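PDB 3QWU: DNA ligase from Aquifex aeolicus, which probably joins broken nucleic acid strands as an ATP-dependent ligase that proceeds through a covalent adenylate intermediate. Local coordinates for the interface of chains A and B. Numbering follows the deposited sequence. Chains: chain A/B, DNA ligase.

The four contacts sample one two-fold interface between identical ligase chains, so each has its twin. Contacts 1 and 2 are neighbours, their C-alpha centres about 9 Å apart, and share B:Leu264. Contacts 3 and 4 are about 8 Å apart and share A:Thr256, A:Leu260 and B:Met247. The two pairs are 23 to 27 Å apart, centre to centre. Helix 254-269 of chain A (253-269 in chain B) takes part in all four, packing against helices 276-299 (277-299 in chain B) and 353-363 and the 3-10 helix 244-249 of its partner. Such mainly apolar patches are compatible with a stable dimer, which the assembly alone does not prove.

Contact 1: the interface of chains A and B. Residues chain A 290, 293, 297, 363; chain B 263-264, 266-267.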
ATOM      1  N   PHE A 290      16.217  -3.767  -2.438  1.00 39.10           N
ATOM      2  CA  PHE A 290      17.480  -4.134  -3.121  1.00 40.78           C
ATOM      3  C   PHE A 290      18.173  -5.244  -2.380  1.00 41.83           C
ATOM      4  O   PHE A 290      18.667  -6.173  -2.978  1.00 43.80           O
ATOM      5  CB  PHE A 290      18.461  -2.949  -3.198  1.00 40.82           C
ATOM      6  CG  PHE A 290      19.249  -2.924  -4.419  1.00 40.92           C
ATOM      7  CD1 PHE A 290      18.727  -2.349  -5.570  1.00 44.95           C
ATOM      8  CD2 PHE A 290      20.506  -3.483  -4.462  1.00 44.36           C
ATOM      9  CE1 PHE A 290      19.443  -2.351  -6.790  1.00 43.73           C
ATOM     10  CE2 PHE A 290      21.270  -3.482  -5.668  1.00 44.68           C
ATOM     11  CZ  PHE A 290      20.728  -2.914  -6.829  1.00 46.42           C
ATOM     12  N   ILE A 293      16.421  -8.479  -3.065  1.00 36.21           N
ATOM     13  CA  ILE A 293      16.888  -8.977  -4.364  1.00 37.38           C
ATOM     14  C   ILE A 293      18.304  -9.550  -4.341  1.00 38.82           C
ATOM     15  O   ILE A 293      18.570 -10.602  -4.945  1.00 38.39           O
ATOM     16  CB  ILE A 293      16.815  -7.895  -5.441  1.00 38.22           C
ATOM     17  CG1 ILE A 293      15.347  -7.660  -5.826  1.00 38.56           C
ATOM     18  CG2 ILE A 293      17.638  -8.250  -6.684  1.00 36.70           C
ATOM     19  CD1 ILE A 293      15.083  -6.233  -6.235  1.00 37.30           C
ATOM     20  N   GLU A 297      19.206 -13.424  -5.153  1.00 41.84           N
ATOM     21  CA  GLU A 297      20.217 -13.848  -6.124  1.00 44.78           C
ATOM     22  C   GLU A 297      21.286 -14.740  -5.512  1.00 45.45           C
ATOM     23  O   GLU A 297      21.756 -15.667  -6.153  1.00 47.60           O
ATOM     24  CB  GLU A 297      20.887 -12.653  -6.813  1.00 45.54           C
ATOM     25  CG  GLU A 297      19.992 -11.929  -7.754  1.00 49.03           C
ATOM     26  CD  GLU A 297      19.640 -12.734  -8.998  1.00 55.78           C
ATOM     27  OE1 GLU A 297      20.559 -13.070  -9.793  1.00 61.25           O
ATOM     28  OE2 GLU A 297      18.441 -13.007  -9.202  1.00 58.87           O
ATOM     29  N   LEU A 363      12.577 -11.451 -11.914  1.00 40.37           N
ATOM     30  CA  LEU A 363      14.017 -11.537 -12.260  1.00 41.52           C
ATOM     31  C   LEU A 363      14.358 -12.449 -13.441  1.00 42.92           C
ATOM     32  O   LEU A 363      15.334 -12.221 -14.129  1.00 45.01           O
ATOM     33  CB  LEU A 363      14.864 -11.966 -11.046  1.00 40.58           C
ATOM     34  CG  LEU A 363      15.003 -10.876  -9.992  1.00 39.80           C
ATOM     35  CD1 LEU A 363      15.696 -11.476  -8.847  1.00 39.63           C
ATOM     36  CD2 LEU A 363      15.772  -9.681 -10.518  1.00 38.76           C
TER
ATOM     37  N   VAL B 263      12.720  -0.198  -8.394  1.00 29.81           N
ATOM     38  CA  VAL B 263      13.815  -0.996  -7.859  1.00 30.56           C
ATOM     39  C   VAL B 263      14.394  -2.011  -8.871  1.00 31.00           C
ATOM     40  O   VAL B 263      15.592  -2.219  -8.897  1.00 31.26           O
ATOM     41  CB  VAL B 263      13.423  -1.760  -6.536  1.00 32.11           C
ATOM     42  CG1 VAL B 263      14.631  -2.617  -6.015  1.00 33.77           C
ATOM     43  CG2 VAL B 263      12.958  -0.777  -5.411  1.00 29.14           C
ATOM     44  N   LEU B 264      13.569  -2.612  -9.714  1.00 30.55           N
ATOM     45  CA  LEU B 264      14.087  -3.573 -10.662  1.00 31.67           C
ATOM     46  C   LEU B 264      14.845  -2.895 -11.783  1.00 30.45           C
ATOM     47  O   LEU B 264      15.796  -3.435 -12.246  1.00 30.55           O
ATOM     48  CB  LEU B 264      12.983  -4.517 -11.185  1.00 31.79           C
ATOM     49  CG  LEU B 264      12.645  -5.483 -10.043  1.00 34.25           C
ATOM     50  CD1 LEU B 264      11.382  -6.245 -10.266  1.00 36.95           C
ATOM     51  CD2 LEU B 264      13.795  -6.439  -9.894  1.00 38.85           C
ATOM     52  N   MET B 266      16.589  -0.272 -11.266  1.00 31.98           N
ATOM     53  CA  MET B 266      17.820   0.149 -10.624  1.00 33.17           C
ATOM     54  C   MET B 266      18.738  -1.040 -10.553  1.00 34.53           C
ATOM     55  O   MET B 266      19.953  -0.905 -10.752  1.00 34.96           O
ATOM     56  CB  MET B 266      17.565   0.743  -9.253  1.00 32.65           C
ATOM     57  CG  MET B 266      16.822   2.037  -9.307  1.00 33.28           C
ATOM     58  SD  MET B 266      16.444   2.748  -7.679  1.00 37.08           S
ATOM     59  CE  MET B 266      18.080   3.292  -7.242  1.00 35.72           C
ATOM     60  N   TYR B 267      18.164  -2.204 -10.294  1.00 35.44           N
ATOM     61  CA  TYR B 267      18.923  -3.443 -10.341  1.00 37.38           C
ATOM     62  C   TYR B 267      19.416  -3.728 -11.750  1.00 39.09           C
ATOM     63  O   TYR B 267      20.598  -4.062 -11.942  1.00 41.04           O
ATOM     64  CB  TYR B 267      18.077  -4.617  -9.826  1.00 38.10           C
ATOM     65  CG  TYR B 267      18.778  -5.957  -9.922  1.00 40.57           C
ATOM     66  CD1 TYR B 267      19.746  -6.314  -9.017  1.00 45.24           C
ATOM     67  CD2 TYR B 267      18.479  -6.853 -10.937  1.00 44.60           C
ATOM     68  CE1 TYR B 267      20.422  -7.561  -9.120  1.00 47.80           C
ATOM     69  CE2 TYR B 267      19.144  -8.115 -11.047  1.00 47.25           C
ATOM     70  CZ  TYR B 267      20.108  -8.440 -10.121  1.00 47.76           C
ATOM     71  OH  TYR B 267      20.768  -9.645 -10.174  1.00 55.67           O
TER
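The phenol oxygen OH of B:Tyr267 lies against the bent side chain of A:Glu297, 3.4 Å from its methylene CG and 3.5 Å from carboxylate OE1. The latter separation is too long to claim as a hydrogen bond, and the carboxylate and ring planes are turned 55° apart. The ring itself reaches across the interface because its CG is anti to the backbone N (chi1 177°). One face receives the branch methyl CG2 of A:Ile293, 3.9 Å from the centroid and displaced toward the rim, a CH-pi contact. On the same side of the plane, but beyond the rim, A:Leu363 CD2 meets ring atom CE2 at 3.8 Å. A:Phe290 crosses the tyrosine at about a right angle, its CE1 lying 3.8 Å from CA at the root of the side chain. A serine in place of B:Tyr267 would probably leave A:Ile293 CG2 and A:Leu363 CD2 without the surface they share. The other end of A:Ile293, CD1, meets B:Val263 CG1 at 3.7 Å, the two side chains lying alongside and pointing opposite ways. In the fold, helix 253-269 of chain B lies here against helices 276-299 and 353-363 of chain A.

Contact 2: the interface of chains A and B. Residues chain A 358-359, 362, 366, 368; chain B 61, 260, 264.
A:Leu362 projects from helix 353-363 against both B:Phe61 and B:Leu264, and its two methyls are used differently. CD1 sits over one face of the B:Phe61 ring, 3.8 Å above the plane and shifted toward the rim, whereas CD2 approaches the CD1 side of the same ring at 4.1 Å. The leucine and the ring thus meet obliquely. Against B:Leu264 the same leucine runs at about a right angle, with CD1 to CD1 at 3.4 Å, a tight methyl contact. The orientation follows from A:Leu362 CG being anti to its carbonyl carbon (chi1 -54°), with the chain then extended toward the partner. Farther round the phenylalanine, ring atom CE1 lies 4.0 Å from CB of A:Val368 on the short strand 367-368. Within chain B, CB of B:Leu260 lies at the edge of the phenylalanine ring, in its plane, and may help to fix the ring's position from that edge. B:Leu260 also crosses the interface: its CD1 faces A:Leu358 CD2 tip to tip at 4.1 Å, while its CD2 reaches A:Leu359 CD2 at a similar distance, the two side chains at about a right angle. A water molecule joins the backbones beside this apolar group. B:Phe61 N donates to water 1 over 3.1 Å, nearly straight at 172°, and the water also pairs with the carbonyl oxygens of A:Leu362 at 3.1 Å and A:Gly366 at 2.6 Å.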
ATOM      1  N   LEU A 358       7.669 -14.097  -6.240  1.00 37.92           N
ATOM      2  CA  LEU A 358       7.480 -12.919  -7.080  1.00 36.66           C
ATOM      3  C   LEU A 358       8.821 -12.458  -7.656  1.00 35.60           C
ATOM      4  O   LEU A 358       8.952 -12.221  -8.839  1.00 35.83           O
ATOM      5  CB  LEU A 358       6.835 -11.808  -6.264  1.00 36.30           C
ATOM      6  CG  LEU A 358       6.621 -10.429  -6.983  1.00 36.45           C
ATOM      7  CD1 LEU A 358       5.754 -10.648  -8.206  1.00 34.53           C
ATOM      8  CD2 LEU A 358       5.954  -9.465  -5.982  1.00 34.38           C
ATOM      9  N   LEU A 359       9.828 -12.340  -6.814  1.00 35.02           N
ATOM     10  CA  LEU A 359      11.127 -11.874  -7.281  1.00 35.07           C
ATOM     11  C   LEU A 359      11.731 -12.854  -8.311  1.00 36.14           C
ATOM     12  O   LEU A 359      12.293 -12.426  -9.324  1.00 38.27           O
ATOM     13  CB  LEU A 359      12.063 -11.603  -6.097  1.00 33.85           C
ATOM     14  CG  LEU A 359      11.757 -10.474  -5.078  1.00 31.89           C
ATOM     15  CD1 LEU A 359      12.905 -10.348  -4.058  1.00 27.96           C
ATOM     16  CD2 LEU A 359      11.550  -9.130  -5.707  1.00 34.02           C
ATOM     17  N   LEU A 362       9.775 -12.137 -11.666  1.00 38.78           N
ATOM     18  CA  LEU A 362      10.213 -10.916 -12.293  1.00 37.98           C
ATOM     19  C   LEU A 362      11.664 -10.955 -12.760  1.00 39.95           C
ATOM     20  O   LEU A 362      11.943 -10.545 -13.892  1.00 41.84           O
ATOM     21  CB  LEU A 362      10.054  -9.759 -11.340  1.00 36.40           C
ATOM     22  CG  LEU A 362       8.683  -9.562 -10.741  1.00 35.12           C
ATOM     23  CD1 LEU A 362       8.739  -8.333  -9.855  1.00 30.92           C
ATOM     24  CD2 LEU A 362       7.661  -9.439 -11.850  1.00 35.51           C
ATOM     25  N   GLY A 366       9.669 -12.507 -16.187  1.00 44.51           N
ATOM     26  CA  GLY A 366       8.227 -12.684 -16.162  1.00 45.99           C
ATOM     27  C   GLY A 366       7.329 -11.477 -16.453  1.00 46.47           C
ATOM     28  O   GLY A 366       7.722 -10.325 -16.320  1.00 44.59           O
ATOM     29  N   VAL A 368       3.765  -9.482 -15.538  1.00 52.99           N
ATOM     30  CA  VAL A 368       2.775  -9.226 -14.508  1.00 54.65           C
ATOM     31  C   VAL A 368       1.601  -8.448 -15.115  1.00 57.53           C
ATOM     32  O   VAL A 368       1.780  -7.339 -15.617  1.00 57.57           O
ATOM     33  CB  VAL A 368       3.379  -8.428 -13.330  1.00 53.27           C
ATOM     34  CG1 VAL A 368       2.290  -7.961 -12.352  1.00 52.35           C
ATOM     35  CG2 VAL A 368       4.402  -9.288 -12.597  1.00 52.86           C
TER
ATOM     36  N   PHE B  61       9.287  -6.123 -16.098  1.00 34.67           N
ATOM     37  CA  PHE B  61       9.956  -5.242 -15.122  1.00 34.25           C
ATOM     38  C   PHE B  61      11.445  -5.146 -15.393  1.00 33.81           C
ATOM     39  O   PHE B  61      12.099  -4.186 -14.985  1.00 32.40           O
ATOM     40  CB  PHE B  61       9.828  -5.796 -13.702  1.00 34.84           C
ATOM     41  CG  PHE B  61       8.516  -5.500 -13.009  1.00 36.17           C
ATOM     42  CD1 PHE B  61       7.314  -5.793 -13.592  1.00 35.07           C
ATOM     43  CD2 PHE B  61       8.507  -4.998 -11.712  1.00 37.29           C
ATOM     44  CE1 PHE B  61       6.141  -5.530 -12.926  1.00 36.31           C
ATOM     45  CE2 PHE B  61       7.321  -4.774 -11.035  1.00 36.25           C
ATOM     46  CZ  PHE B  61       6.152  -5.039 -11.632  1.00 33.33           C
ATOM     47  N   LEU B 260       8.602  -1.613  -6.874  1.00 33.54           N
ATOM     48  CA  LEU B 260       9.305  -2.692  -7.507  1.00 33.60           C
ATOM     49  C   LEU B 260       9.756  -2.386  -8.917  1.00 32.56           C
ATOM     50  O   LEU B 260      10.798  -2.884  -9.335  1.00 32.51           O
ATOM     51  CB  LEU B 260       8.400  -3.900  -7.587  1.00 34.85           C
ATOM     52  CG  LEU B 260       8.323  -4.704  -6.323  1.00 36.82           C
ATOM     53  CD1 LEU B 260       6.990  -5.558  -6.319  1.00 38.57           C
ATOM     54  CD2 LEU B 260       9.605  -5.486  -6.284  1.00 32.00           C
ATOM     55  N   LEU B 264      13.569  -2.612  -9.714  1.00 30.55           N
ATOM     56  CA  LEU B 264      14.087  -3.573 -10.662  1.00 31.67           C
ATOM     57  C   LEU B 264      14.845  -2.895 -11.783  1.00 30.45           C
ATOM     58  O   LEU B 264      15.796  -3.435 -12.246  1.00 30.55           O
ATOM     59  CB  LEU B 264      12.983  -4.517 -11.185  1.00 31.79           C
ATOM     60  CG  LEU B 264      12.645  -5.483 -10.043  1.00 34.25           C
ATOM     61  CD1 LEU B 264      11.382  -6.245 -10.266  1.00 36.95           C
ATOM     62  CD2 LEU B 264      13.795  -6.439  -9.894  1.00 38.85           C
TER
HETATM   63  O   HOH W   1       9.864  -9.079 -15.586  1.00 40.95           O

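Contact 3: the interface of chains A and B. Residues chain A 256, 259-260, 263, 281; chain B 247, 285-286, 289.
With chi1 at -67°, A:Ile259 places its branch methyl CG2 anti to the backbone N and facing B:Leu289, while chi2 of 147° carries CD1 toward B:Phe285. CG2 meets B:Leu289 CD2 at 3.4 Å, the two side chains crossing at about a right angle. B:Leu289 departs from staggered torsions (chi1 -98°), so the exact placing of its methyls is less certain. CD1 rests over one face of the B:Phe285 ring, 3.8 Å above the plane and nearer the rim than the centre. Replacing A:Ile259 with an alanine would probably leave that ring face and B:Leu289 CD2 without their partner, opening a gap between the helices. One turn along, A:Val263 CG2 lies 4.0 Å from both B:Ile286 CG1 and B:Leu289 CB. B:Ile286 and A:Leu281 run antiparallel, meeting CD1 to CD2 at 3.9 Å. At the opposite end the thioether of B:Met247 bends back at chi3, bringing its methyl CE to 3.4 Å from A:Thr256 CA. In the fold, helix 254-269 of chain A packs on helix 277-299 of chain B, flanked on one side by the 3-10 helix 244-249 of chain B and on the other by helix 276-299 of chain A.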
ATOM      1  N   THR A 256      -0.362   5.186   2.947  1.00 59.11           N
ATOM      2  CA  THR A 256      -0.982   6.388   3.417  1.00 58.40           C
ATOM      3  C   THR A 256      -0.565   6.749   4.896  1.00 56.09           C
ATOM      4  O   THR A 256      -0.495   7.936   5.267  1.00 55.19           O
ATOM      5  CB  THR A 256      -2.531   6.300   3.210  1.00 59.89           C
ATOM      6  OG1 THR A 256      -3.208   7.208   4.093  1.00 62.88           O
ATOM      7  CG2 THR A 256      -3.076   4.856   3.422  1.00 61.30           C
ATOM      8  N   ILE A 259       3.823   7.198   5.634  1.00 37.93           N
ATOM      9  CA  ILE A 259       4.219   8.356   4.871  1.00 36.44           C
ATOM     10  C   ILE A 259       3.607   9.629   5.430  1.00 35.77           C
ATOM     11  O   ILE A 259       4.303  10.631   5.581  1.00 34.90           O
ATOM     12  CB  ILE A 259       3.842   8.194   3.373  1.00 36.10           C
ATOM     13  CG1 ILE A 259       4.686   7.064   2.781  1.00 36.15           C
ATOM     14  CG2 ILE A 259       4.078   9.474   2.639  1.00 34.40           C
ATOM     15  CD1 ILE A 259       3.995   6.268   1.711  1.00 36.37           C
ATOM     16  N   LEU A 260       2.299   9.592   5.711  1.00 35.00           N
ATOM     17  CA  LEU A 260       1.657  10.693   6.407  1.00 34.79           C
ATOM     18  C   LEU A 260       2.341  11.021   7.735  1.00 33.45           C
ATOM     19  O   LEU A 260       2.330  12.161   8.155  1.00 33.85           O
ATOM     20  CB  LEU A 260       0.149  10.443   6.622  1.00 35.73           C
ATOM     21  CG  LEU A 260      -0.723  10.890   5.419  1.00 36.76           C
ATOM     22  CD1 LEU A 260      -2.205  10.523   5.533  1.00 36.64           C
ATOM     23  CD2 LEU A 260      -0.567  12.343   5.267  1.00 37.57           C
ATOM     24  N   VAL A 263       5.316  12.948   6.475  1.00 31.87           N
ATOM     25  CA  VAL A 263       4.911  14.199   5.871  1.00 33.42           C
ATOM     26  C   VAL A 263       4.404  15.206   6.887  1.00 33.41           C
ATOM     27  O   VAL A 263       4.777  16.375   6.825  1.00 34.07           O
ATOM     28  CB  VAL A 263       3.865  14.014   4.750  1.00 34.19           C
ATOM     29  CG1 VAL A 263       3.484  15.359   4.182  1.00 35.82           C
ATOM     30  CG2 VAL A 263       4.431  13.180   3.652  1.00 33.33           C
ATOM     31  N   LEU A 281      13.524   8.762   2.757  1.00 29.60           N
ATOM     32  CA  LEU A 281      12.319   7.967   2.458  1.00 28.35           C
ATOM     33  C   LEU A 281      12.538   6.999   1.232  1.00 27.76           C
ATOM     34  O   LEU A 281      12.138   5.854   1.278  1.00 27.26           O
ATOM     35  CB  LEU A 281      11.043   8.844   2.354  1.00 27.47           C
ATOM     36  CG  LEU A 281       9.781   8.048   1.914  1.00 27.84           C
ATOM     37  CD1 LEU A 281       9.391   6.915   2.881  1.00 24.54           C
ATOM     38  CD2 LEU A 281       8.582   8.980   1.633  1.00 27.07           C
TER
ATOM     39  N   MET B 247      -4.474   8.439  -2.354  1.00 50.81           N
ATOM     40  CA  MET B 247      -3.940   7.369  -1.516  1.00 52.19           C
ATOM     41  C   MET B 247      -4.980   6.528  -0.782  1.00 53.56           C
ATOM     42  O   MET B 247      -4.770   5.339  -0.597  1.00 54.56           O
ATOM     43  CB  MET B 247      -2.942   7.915  -0.481  1.00 52.49           C
ATOM     44  CG  MET B 247      -1.614   8.425  -1.094  1.00 53.76           C
ATOM     45  SD  MET B 247      -0.226   8.388   0.045  1.00 56.08           S
ATOM     46  CE  MET B 247      -0.037   6.632   0.151  1.00 56.44           C
ATOM     47  N   PHE B 285       6.353  10.736  -3.258  1.00 29.02           N
ATOM     48  CA  PHE B 285       5.377  10.607  -2.177  1.00 28.75           C
ATOM     49  C   PHE B 285       5.218  11.901  -1.444  1.00 29.15           C
ATOM     50  O   PHE B 285       4.097  12.354  -1.222  1.00 28.23           O
ATOM     51  CB  PHE B 285       5.793   9.569  -1.174  1.00 28.92           C
ATOM     52  CG  PHE B 285       5.668   8.187  -1.659  1.00 30.04           C
ATOM     53  CD1 PHE B 285       4.399   7.619  -1.881  1.00 31.63           C
ATOM     54  CD2 PHE B 285       6.778   7.409  -1.881  1.00 30.32           C
ATOM     55  CE1 PHE B 285       4.280   6.321  -2.290  1.00 31.83           C
ATOM     56  CE2 PHE B 285       6.639   6.088  -2.376  1.00 29.59           C
ATOM     57  CZ  PHE B 285       5.405   5.553  -2.547  1.00 30.82           C
ATOM     58  N   ILE B 286       6.318  12.508  -1.005  1.00 30.03           N
ATOM     59  CA  ILE B 286       6.150  13.604  -0.051  1.00 30.55           C
ATOM     60  C   ILE B 286       5.529  14.786  -0.735  1.00 31.81           C
ATOM     61  O   ILE B 286       4.602  15.403  -0.192  1.00 32.82           O
ATOM     62  CB  ILE B 286       7.445  14.023   0.655  1.00 31.25           C
ATOM     63  CG1 ILE B 286       7.902  12.945   1.668  1.00 32.28           C
ATOM     64  CG2 ILE B 286       7.207  15.316   1.422  1.00 28.13           C
ATOM     65  CD1 ILE B 286       9.481  12.758   1.724  1.00 33.42           C
ATOM     66  N   LEU B 289       1.610  14.713  -1.246  1.00 36.34           N
ATOM     67  CA  LEU B 289       0.964  14.823   0.057  1.00 37.20           C
ATOM     68  C   LEU B 289       1.102  16.243   0.635  1.00 38.00           C
ATOM     69  O   LEU B 289       0.107  16.794   1.107  1.00 37.38           O
ATOM     70  CB  LEU B 289       1.482  13.761   1.002  1.00 36.52           C
ATOM     71  CG  LEU B 289       0.648  12.498   1.161  1.00 38.62           C
ATOM     72  CD1 LEU B 289      -0.431  12.305   0.142  1.00 39.26           C
ATOM     73  CD2 LEU B 289       1.514  11.260   1.228  1.00 35.57           C
TER

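Contact 4: the interface of chains A and B. Residues chain A 253, 256, 260; chain B 247-248, 358.
A:Thr256 and B:Leu248 meet where two chains of this Pab1020-type ligase bring together segments of their C-terminal regions: the start of helix 254-269 from chain A and the 3-10 helix 244-249 from chain B. The first kind of interaction is a methyl set against a small, partly polar side chain. CD2 of B:Leu248 rests on the threonine from across, the two side chains at about a right angle, at 3.8 Å from CB and 3.9 Å from the methyl CG2. It is also modelled 3.2 Å from the hydroxyl OG1, a close approach of carbon to oxygen that carries little weight at this resolution. The hydroxyl faces this way because OG1 is roughly anti to the backbone N (chi1 158°). B:Met247, the preceding residue, borders the backbone side of the same threonine, so adjacent residues of the 3-10 helix bracket it. The second kind is purely aliphatic. A:Leu260, one turn farther along its helix, points at B:Leu358 tip to tip, CD1 to CD2 at 3.6 Å. B:Leu358 comes from helix 353-363 and extends with CG anti to the backbone N (chi1 -177°), which directs its methyl toward chain A. A carboxylate borders the patch: that of A:Glu253, in the loop just ahead of helix 254-269, with OE2 4.5 Å from B:Leu248 CD2, near but not in contact.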
ATOM      1  N   GLU A 253      -3.441   0.222   4.641  1.00 72.92           N
ATOM      2  CA  GLU A 253      -2.943   1.595   4.756  1.00 72.07           C
ATOM      3  C   GLU A 253      -1.522   1.670   5.285  1.00 69.80           C
ATOM      4  O   GLU A 253      -1.244   2.576   6.030  1.00 69.96           O
ATOM      5  CB  GLU A 253      -3.823   2.445   5.709  1.00 72.99           C
ATOM      6  CG  GLU A 253      -5.323   2.603   5.401  1.00 76.11           C
ATOM      7  CD  GLU A 253      -6.022   3.638   6.312  1.00 79.44           C
ATOM      8  OE1 GLU A 253      -5.324   4.300   7.137  1.00 81.61           O
ATOM      9  OE2 GLU A 253      -7.266   3.792   6.194  1.00 79.46           O
ATOM     10  N   THR A 256      -0.362   5.186   2.947  1.00 59.11           N
ATOM     11  CA  THR A 256      -0.982   6.388   3.417  1.00 58.40           C
ATOM     12  C   THR A 256      -0.565   6.749   4.896  1.00 56.09           C
ATOM     13  O   THR A 256      -0.495   7.936   5.267  1.00 55.19           O
ATOM     14  CB  THR A 256      -2.531   6.300   3.210  1.00 59.89           C
ATOM     15  OG1 THR A 256      -3.208   7.208   4.093  1.00 62.88           O
ATOM     16  CG2 THR A 256      -3.076   4.856   3.422  1.00 61.30           C
ATOM     17  N   LEU A 260       2.299   9.592   5.711  1.00 35.00           N
ATOM     18  CA  LEU A 260       1.657  10.693   6.407  1.00 34.79           C
ATOM     19  C   LEU A 260       2.341  11.021   7.735  1.00 33.45           C
ATOM     20  O   LEU A 260       2.330  12.161   8.155  1.00 33.85           O
ATOM     21  CB  LEU A 260       0.149  10.443   6.622  1.00 35.73           C
ATOM     22  CG  LEU A 260      -0.723  10.890   5.419  1.00 36.76           C
ATOM     23  CD1 LEU A 260      -2.205  10.523   5.533  1.00 36.64           C
ATOM     24  CD2 LEU A 260      -0.567  12.343   5.267  1.00 37.57           C
TER
ATOM     25  N   MET B 247      -4.474   8.439  -2.354  1.00 50.81           N
ATOM     26  CA  MET B 247      -3.940   7.369  -1.516  1.00 52.19           C
ATOM     27  C   MET B 247      -4.980   6.528  -0.782  1.00 53.56           C
ATOM     28  O   MET B 247      -4.770   5.339  -0.597  1.00 54.56           O
ATOM     29  CB  MET B 247      -2.942   7.915  -0.481  1.00 52.49           C
ATOM     30  CG  MET B 247      -1.614   8.425  -1.094  1.00 53.76           C
ATOM     31  SD  MET B 247      -0.226   8.388   0.045  1.00 56.08           S
ATOM     32  CE  MET B 247      -0.037   6.632   0.151  1.00 56.44           C
ATOM     33  N   LEU B 248      -6.084   7.102  -0.331  1.00 54.45           N
ATOM     34  CA  LEU B 248      -7.011   6.282   0.467  1.00 56.40           C
ATOM     35  C   LEU B 248      -7.893   5.354  -0.397  1.00 58.57           C
ATOM     36  O   LEU B 248      -8.405   4.360   0.070  1.00 59.68           O
ATOM     37  CB  LEU B 248      -7.872   7.157   1.365  1.00 56.05           C
ATOM     38  CG  LEU B 248      -7.138   7.962   2.409  1.00 53.45           C
ATOM     39  CD1 LEU B 248      -8.154   8.716   3.253  1.00 51.73           C
ATOM     40  CD2 LEU B 248      -6.280   7.055   3.257  1.00 51.09           C
ATOM     41  N   LEU B 358      -9.568  12.710   6.543  1.00 41.49           N
ATOM     42  CA  LEU B 358      -8.374  12.286   7.236  1.00 41.33           C
ATOM     43  C   LEU B 358      -7.413  13.471   7.528  1.00 41.31           C
ATOM     44  O   LEU B 358      -6.908  13.579   8.632  1.00 41.14           O
ATOM     45  CB  LEU B 358      -7.684  11.209   6.468  1.00 39.69           C
ATOM     46  CG  LEU B 358      -6.459  10.695   7.200  1.00 40.60           C
ATOM     47  CD1 LEU B 358      -6.912   9.873   8.387  1.00 39.64           C
ATOM     48  CD2 LEU B 358      -5.648   9.877   6.265  1.00 35.64           C
TER